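Local coordinates for protein enoyl-CoA hydratase/isomerase (Shewanella pealeana, PDB 4KPK) that probably acts as an isomerase or hydratase on enoyl-CoA thioesters, at residues T137-Q142 / C154-A159. Numbering follows the deposited sequence.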
loop_
_atom_site.group_PDB
_atom_site.type_symbol
_atom_site.label_atom_id
_atom_site.label_comp_id
_atom_site.label_asym_id
_atom_site.label_seq_id
_atom_site.Cartn_x
_atom_site.Cartn_y
_atom_site.Cartn_z
ATOM N N THR A 137 -20.235 5.869 2.116
ATOM C CA THR A 137 -20.174 6.433 3.458
ATOM C C THR A 137 -19.131 7.576 3.486
ATOM O O THR A 137 -18.081 7.443 2.934
ATOM C CB THR A 137 -19.795 5.365 4.467
ATOM O OG1 THR A 137 -18.546 4.748 4.074
ATOM C CG2 THR A 137 -20.866 4.278 4.505
ATOM N N ILE A 138 -19.456 8.665 4.163
ATOM C CA ILE A 138 -18.591 9.861 4.349
ATOM C C ILE A 138 -18.551 10.060 5.849
ATOM O O ILE A 138 -19.601 10.187 6.458
ATOM C CB ILE A 138 -19.220 11.134 3.705
ATOM C CG1 ILE A 138 -19.462 10.851 2.225
ATOM C CG2 ILE A 138 -18.280 12.381 3.823
ATOM C CD1 ILE A 138 -20.238 11.857 1.493
ATOM N N THR A 139 -17.355 10.060 6.436
ATOM C CA THR A 139 -17.153 10.463 7.831
ATOM C C THR A 139 -16.474 11.878 7.980
ATOM O O THR A 139 -15.453 12.162 7.369
ATOM C CB THR A 139 -16.390 9.352 8.579
ATOM O OG1 THR A 139 -17.185 8.155 8.505
ATOM C CG2 THR A 139 -16.137 9.666 10.063
ATOM N N LEU A 140 -17.079 12.734 8.813
ATOM C CA LEU A 140 -16.629 14.103 9.113
ATOM C C LEU A 140 -16.091 14.207 10.551
ATOM O O LEU A 140 -16.823 14.067 11.505
ATOM C CB LEU A 140 -17.790 15.067 8.966
ATOM C CG LEU A 140 -18.652 15.059 7.699
ATOM C CD1 LEU A 140 -19.707 16.176 7.756
ATOM C CD2 LEU A 140 -17.733 15.210 6.500
ATOM N N VAL A 141 -14.803 14.421 10.708
ATOM C CA VAL A 141 -14.147 14.243 11.993
ATOM C C VAL A 141 -13.602 15.590 12.525
ATOM O O VAL A 141 -12.764 16.162 11.877
ATOM C CB VAL A 141 -12.951 13.277 11.890
ATOM C CG1 VAL A 141 -12.278 13.106 13.241
ATOM C CG2 VAL A 141 -13.362 11.914 11.314
ATOM N N GLN A 142 -14.167 16.091 13.622
ATOM C CA GLN A 142 -13.696 17.305 14.330
ATOM C C GLN A 142 -12.938 16.859 15.585
ATOM O O GLN A 142 -13.270 15.800 16.196
ATOM C CB GLN A 142 -14.888 18.251 14.673
ATOM C CG GLN A 142 -15.697 17.974 15.944
ATOM C CD GLN A 142 -16.615 16.712 15.886
ATOM O OE1 GLN A 142 -16.515 15.873 14.994
ATOM N NE2 GLN A 142 -17.477 16.575 16.876
ATOM N N CYS A 154 -11.442 4.625 9.242
ATOM C CA CYS A 154 -10.878 3.663 8.303
ATOM C C CYS A 154 -11.838 2.729 7.604
ATOM O O CYS A 154 -11.454 2.157 6.591
ATOM C CB CYS A 154 -9.741 2.892 8.945
ATOM S SG CYS A 154 -8.465 4.130 9.262
ATOM N N CYS A 155 -13.074 2.628 8.085
ATOM C CA CYS A 155 -14.109 1.820 7.451
ATOM C C CYS A 155 -14.934 2.627 6.451
ATOM O O CYS A 155 -15.661 2.056 5.643
ATOM C CB CYS A 155 -14.998 1.172 8.516
ATOM S SG CYS A 155 -14.178 -0.211 9.301
ATOM N N SER A 156 -14.799 3.946 6.496
ATOM C CA SER A 156 -15.598 4.839 5.656
ATOM C C SER A 156 -14.950 4.973 4.324
ATOM O O SER A 156 -13.776 4.776 4.206
ATOM C CB SER A 156 -15.743 6.206 6.295
ATOM O OG SER A 156 -16.410 6.065 7.551
ATOM N N ASP A 157 -15.730 5.284 3.295
ATOM C CA ASP A 157 -15.164 5.407 1.955
ATOM C C ASP A 157 -14.439 6.803 1.801
ATOM O O ASP A 157 -13.430 6.902 1.075
ATOM C CB ASP A 157 -16.254 5.219 0.913
ATOM C CG ASP A 157 -16.890 3.797 0.954
ATOM O OD1 ASP A 157 -16.148 2.789 0.993
ATOM O OD2 ASP A 157 -18.150 3.690 0.946
ATOM N N ILE A 158 -14.987 7.822 2.460
ATOM C CA ILE A 158 -14.467 9.210 2.435
ATOM C C ILE A 158 -14.476 9.727 3.855
ATOM O O ILE A 158 -15.454 9.550 4.557
ATOM C CB ILE A 158 -15.252 10.172 1.538
ATOM C CG1 ILE A 158 -15.018 9.846 0.044
ATOM C CG2 ILE A 158 -14.764 11.604 1.700
ATOM C CD1 ILE A 158 -16.271 9.499 -0.674
ATOM N N ALA A 159 -13.345 10.325 4.258
ATOM C CA ALA A 159 -13.163 10.961 5.551
ATOM C C ALA A 159 -12.511 12.370 5.405
ATOM O O ALA A 159 -11.479 12.593 4.679
ATOM C CB ALA A 159 -12.308 10.082 6.440
HETATM O O HOH W 1 -17.985 2.108 4.283
#
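Thr137 and Thr139 meet Ser156, Asp157 and Ile158 in a buried parallel strand pairing, where the chain leaves helix 148-155 and enters strand 158-161 beside strand 137-141. The register rests on two backbone bonds: Ile158 N to Thr137 O at 3.2 Å, and Thr139 N to Ile158 O at 2.7 Å, nearly straight at 161°. Ile138 and Ile158 lie side by side on one face, CG2 to CG2 4.2 Å, where Ile138 packs on Leu233 and Ile158 on Phe229 of helix 222-235. On the other face the hydroxyls Thr139 OG1 and Ser156 OG are 2.4 Å apart, too short to be taken at face value, with either a possible donor; Ser156 OG is also hydrogen-bonded to Leu152 O, in the last turn of helix 148-155.

The entry to the strand is gripped by polar groups. Thr137 OG1, set between its backbone N and carbonyl carbon (chi1 56°), accepts a hydrogen bond from Asp157 N at 3.0 Å and donates to a water that in turn donates to Cys155 O. Asp157 OD2 receives Thr137 N at 3.2 Å on its anti side, 23° out of the carboxylate plane, and also forms a salt bridge with Lys245, while OD1 forms one with Arg195 of a second subunit. An alanine at Asp157 would probably leave Thr137 N without this acceptor and deprive Lys245 and that Arg195 of this carboxylate partner. The arrangement is a beta-alpha-beta crossover joining neighbouring parallel strands of the core sheet in this crotonase-like fold.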